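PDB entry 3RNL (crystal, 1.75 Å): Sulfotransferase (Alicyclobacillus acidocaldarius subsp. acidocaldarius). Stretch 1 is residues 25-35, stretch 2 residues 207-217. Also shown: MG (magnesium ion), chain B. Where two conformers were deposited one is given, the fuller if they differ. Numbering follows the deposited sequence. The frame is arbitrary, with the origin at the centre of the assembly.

Stretch 1, residues 25-35: DRYLSQHPDIY
Stretch 2 (207-217) GVSTDFVPDTS

From Asp25 the chain continues a helix that begins earlier; a type I turn from His31 to Ile34 (Ile34 N to His31 O, 3.2 Å) then leads into a strand at 34-35. The second stretch has no regular structure and runs antiparallel to the first, as the nearest CA pairs show: Tyr27 CA to Pro214 CA 5.5 Å, His31 CA to Phe212 CA 6.9 Å, Asp33 CA to Val208 CA 6.5 Å. Together they bury 585 Å².

Three direct hydrogen bonds join them. Gln30 (chi1 m, chi2 t, chi3 15°) pairs both ends of its amide, OE1 and one NE2 hydrogen, with the Asp215 backbone: Asp215 N donates to Gln30 OE1 (2.7 Å, 170°), and Gln30 NE2 donates to Asp215 O (3.1 Å, 175°). His31 (chi1 t, chi2 -65°) also uses both ring nitrogens. His31 NE2 donates to Ser209 O (2.8 Å, 161°), while His31 ND1 accepts from Asp33 N (2.9 Å), which places the proton on NE2 and fixes the ring within its own turn.

Water extends this network. Water 5 donates to Asp33 OD2 (2.8 Å) and accepts from Ser209 N (2.8 Å). Water 1 accepts from Arg26 NH1 (3.0 Å), donates to Thr216 O (2.8 Å) and lies 2.7 Å from Tyr27 OH, linking groups whose direct contact, Tyr27 OH to Thr216 O, is 3.7 Å.

Apolar contacts fill the spaces between. Val208 (m) sets CG2 over one face of the His31 ring, 4.0 Å from its centroid, and 4.1 Å from Ile34 CD1. Phe212 (chi1 t, chi2 62°) receives His31 CB over its face, 4.0 Å from the centroid; the two rings are oblique, at 53°. Tyr27 (chi1 m) packs CB against Pro214 CB at 3.9 Å, and Thr216 CG2 covers one face of its ring.

Magnesium takes backbone oxygens from Ser29 O (2.4 Å), His31 O (2.2 Å) and Ile34 O (2.4 Å), plus three waters.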

# COMPACT_ATOMS: atom_id res chain seq x y z
N ASP A 25 -9.96 -0.07 -3.01
CA ASP A 25 -10.55 1.19 -2.56
C ASP A 25 -11.85 1.49 -3.34
O ASP A 25 -12.88 1.82 -2.76
CB ASP A 25 -9.50 2.31 -2.72
CG ASP A 25 -10.05 3.71 -2.48
OD1 ASP A 25 -11.27 3.93 -2.64
OD2 ASP A 25 -9.24 4.62 -2.16
N ARG A 26 -11.79 1.38 -4.67
CA ARG A 26 -12.96 1.64 -5.50
C ARG A 26 -14.14 0.75 -5.12
O ARG A 26 -15.28 1.21 -4.97
CB ARG A 26 -12.59 1.48 -6.98
CG ARG A 26 -13.74 1.70 -7.95
CD ARG A 26 -13.19 2.04 -9.34
NE ARG A 26 -12.03 1.22 -9.69
CZ ARG A 26 -12.11 0.04 -10.29
NH1 ARG A 26 -13.29 -0.45 -10.63
NH2 ARG A 26 -11.00 -0.65 -10.56
N TYR A 27 -13.87 -0.54 -4.95
CA TYR A 27 -14.93 -1.48 -4.58
C TYR A 27 -15.53 -1.22 -3.19
O TYR A 27 -16.74 -1.28 -3.01
CB TYR A 27 -14.43 -2.92 -4.66
CG TYR A 27 -13.95 -3.32 -6.02
CD1 TYR A 27 -14.42 -2.69 -7.17
CD2 TYR A 27 -13.01 -4.33 -6.17
CE1 TYR A 27 -13.97 -3.06 -8.43
CE2 TYR A 27 -12.55 -4.71 -7.43
CZ TYR A 27 -13.04 -4.07 -8.55
OH TYR A 27 -12.59 -4.45 -9.79
N LEU A 28 -14.67 -0.97 -2.20
CA LEU A 28 -15.18 -0.71 -0.85
C LEU A 28 -16.00 0.57 -0.79
O LEU A 28 -17.01 0.63 -0.08
CB LEU A 28 -14.03 -0.64 0.16
CG LEU A 28 -13.37 -1.99 0.43
CD1 LEU A 28 -12.11 -1.79 1.27
CD2 LEU A 28 -14.33 -2.95 1.13
N SER A 29 -15.57 1.58 -1.54
CA SER A 29 -16.25 2.87 -1.56
C SER A 29 -17.70 2.73 -2.00
O SER A 29 -18.55 3.52 -1.61
CB SER A 29 -15.54 3.85 -2.50
OG SER A 29 -14.23 4.13 -2.05
N GLN A 30 -17.97 1.72 -2.82
CA GLN A 30 -19.33 1.51 -3.32
C GLN A 30 -20.31 1.06 -2.23
O GLN A 30 -21.52 1.19 -2.39
CB GLN A 30 -19.35 0.47 -4.44
CG GLN A 30 -18.54 0.85 -5.66
CD GLN A 30 -18.48 -0.30 -6.64
OE1 GLN A 30 -19.26 -1.24 -6.54
NE2 GLN A 30 -17.56 -0.23 -7.60
N HIS A 31 -19.78 0.51 -1.14
CA HIS A 31 -20.63 0.01 -0.05
C HIS A 31 -21.36 1.18 0.61
O HIS A 31 -20.76 2.20 0.90
CB HIS A 31 -19.77 -0.75 0.97
CG HIS A 31 -20.55 -1.58 1.95
ND1 HIS A 31 -21.41 -1.02 2.88
CD2 HIS A 31 -20.56 -2.91 2.17
CE1 HIS A 31 -21.93 -1.99 3.62
NE2 HIS A 31 -21.43 -3.15 3.22
N PRO A 32 -22.67 1.04 0.87
CA PRO A 32 -23.39 2.19 1.44
C PRO A 32 -22.93 2.58 2.86
O PRO A 32 -23.17 3.71 3.28
CB PRO A 32 -24.86 1.72 1.46
CG PRO A 32 -24.78 0.22 1.42
CD PRO A 32 -23.56 -0.10 0.60
N ASP A 33 -22.30 1.65 3.58
CA ASP A 33 -21.81 1.89 4.94
C ASP A 33 -20.32 2.25 5.03
O ASP A 33 -19.76 2.26 6.11
CB ASP A 33 -22.14 0.70 5.85
CG ASP A 33 -22.53 1.13 7.26
OD1 ASP A 33 -22.67 2.35 7.53
OD2 ASP A 33 -22.71 0.22 8.10
N ILE A 34 -19.67 2.44 3.88
CA ILE A 34 -18.24 2.78 3.87
C ILE A 34 -18.01 4.09 3.12
O ILE A 34 -18.51 4.26 2.01
CB ILE A 34 -17.43 1.69 3.16
CG1 ILE A 34 -17.62 0.34 3.87
CG2 ILE A 34 -15.94 2.06 3.10
CD1 ILE A 34 -16.88 -0.81 3.18
N TYR A 35 -17.24 5.00 3.71
CA TYR A 35 -16.85 6.22 3.00
C TYR A 35 -15.34 6.31 2.89
O TYR A 35 -14.64 6.14 3.88
CB TYR A 35 -17.34 7.48 3.73
CG TYR A 35 -16.98 8.73 2.95
CD1 TYR A 35 -17.80 9.19 1.93
CD2 TYR A 35 -15.80 9.43 3.21
CE1 TYR A 35 -17.48 10.31 1.19
CE2 TYR A 35 -15.47 10.56 2.47
CZ TYR A 35 -16.32 10.99 1.47
OH TYR A 35 -16.01 12.10 0.71
N GLY A 207 -16.67 -4.64 9.96
CA GLY A 207 -17.90 -4.70 10.73
C GLY A 207 -19.08 -4.04 10.03
O GLY A 207 -19.95 -3.46 10.70
N VAL A 208 -19.11 -4.09 8.70
CA VAL A 208 -20.29 -3.63 7.98
C VAL A 208 -20.93 -4.82 7.26
O VAL A 208 -20.36 -5.91 7.23
CB VAL A 208 -19.96 -2.52 6.96
CG1 VAL A 208 -19.43 -1.27 7.69
CG2 VAL A 208 -18.94 -3.01 5.91
N SER A 209 -22.08 -4.60 6.63
CA SER A 209 -22.85 -5.70 6.08
C SER A 209 -22.09 -6.45 5.00
O SER A 209 -21.50 -5.85 4.09
CB SER A 209 -24.19 -5.22 5.51
OG SER A 209 -24.88 -6.28 4.87
N THR A 210 -22.11 -7.78 5.09
CA THR A 210 -21.51 -8.59 4.05
C THR A 210 -22.48 -8.86 2.91
O THR A 210 -22.12 -9.54 1.94
CB THR A 210 -21.00 -9.94 4.59
OG1 THR A 210 -22.08 -10.60 5.26
CG2 THR A 210 -19.82 -9.74 5.55
N ASP A 211 -23.70 -8.33 2.96
CA ASP A 211 -24.53 -8.66 1.82
C ASP A 211 -24.37 -7.42 0.98
O ASP A 211 -25.17 -6.48 1.00
CB ASP A 211 -25.97 -8.76 2.34
CG ASP A 211 -26.99 -9.02 1.25
OD1 ASP A 211 -26.65 -9.67 0.24
OD2 ASP A 211 -28.15 -8.58 1.41
N PHE A 212 -23.38 -7.52 0.10
CA PHE A 212 -22.99 -6.45 -0.78
C PHE A 212 -22.31 -7.13 -1.94
O PHE A 212 -21.51 -8.04 -1.73
CB PHE A 212 -22.01 -5.54 -0.03
CG PHE A 212 -21.26 -4.57 -0.90
CD1 PHE A 212 -21.93 -3.61 -1.63
CD2 PHE A 212 -19.86 -4.59 -0.95
CE1 PHE A 212 -21.23 -2.71 -2.43
CE2 PHE A 212 -19.16 -3.70 -1.74
CZ PHE A 212 -19.85 -2.76 -2.49
N VAL A 213 -22.59 -6.68 -3.16
CA VAL A 213 -21.78 -7.08 -4.31
C VAL A 213 -21.20 -5.86 -4.98
O VAL A 213 -21.96 -5.07 -5.54
CB VAL A 213 -22.60 -7.89 -5.33
CG1 VAL A 213 -21.71 -8.31 -6.48
CG2 VAL A 213 -23.21 -9.11 -4.66
N PRO A 214 -19.87 -5.71 -4.97
CA PRO A 214 -19.35 -4.54 -5.68
C PRO A 214 -19.53 -4.72 -7.19
O PRO A 214 -19.61 -5.84 -7.68
CB PRO A 214 -17.86 -4.55 -5.32
CG PRO A 214 -17.56 -5.99 -5.06
CD PRO A 214 -18.79 -6.53 -4.38
N ASP A 215 -19.56 -3.60 -7.90
CA ASP A 215 -19.59 -3.63 -9.35
C ASP A 215 -18.14 -3.61 -9.81
O ASP A 215 -17.42 -2.62 -9.62
CB ASP A 215 -20.34 -2.41 -9.87
CG ASP A 215 -20.21 -2.23 -11.37
OD1 ASP A 215 -19.63 -3.10 -12.05
OD2 ASP A 215 -20.71 -1.20 -11.87
N THR A 216 -17.70 -4.72 -10.38
CA THR A 216 -16.29 -4.90 -10.75
C THR A 216 -16.03 -4.59 -12.22
O THR A 216 -14.91 -4.78 -12.71
CB THR A 216 -15.79 -6.31 -10.40
OG1 THR A 216 -16.58 -7.29 -11.09
CG2 THR A 216 -15.89 -6.55 -8.90
N SER A 217 -17.06 -4.14 -12.93
CA SER A 217 -16.91 -3.82 -14.36
C SER A 217 -15.73 -2.89 -14.63
O SER A 217 -15.63 -1.79 -14.08
CB SER A 217 -18.20 -3.24 -14.96
OG SER A 217 -18.43 -1.93 -14.49
MG MG B . -19.99 4.20 0.19
O HOH W 1 -12.88 -3.03 -12.07
O HOH W 2 -22.41 -2.42 -5.81
O HOH W 3 -21.89 4.12 -1.50
O HOH W 4 -21.74 5.61 1.38
O HOH W 5 -23.62 -2.27 7.17
O HOH W 6 -19.43 6.59 -0.63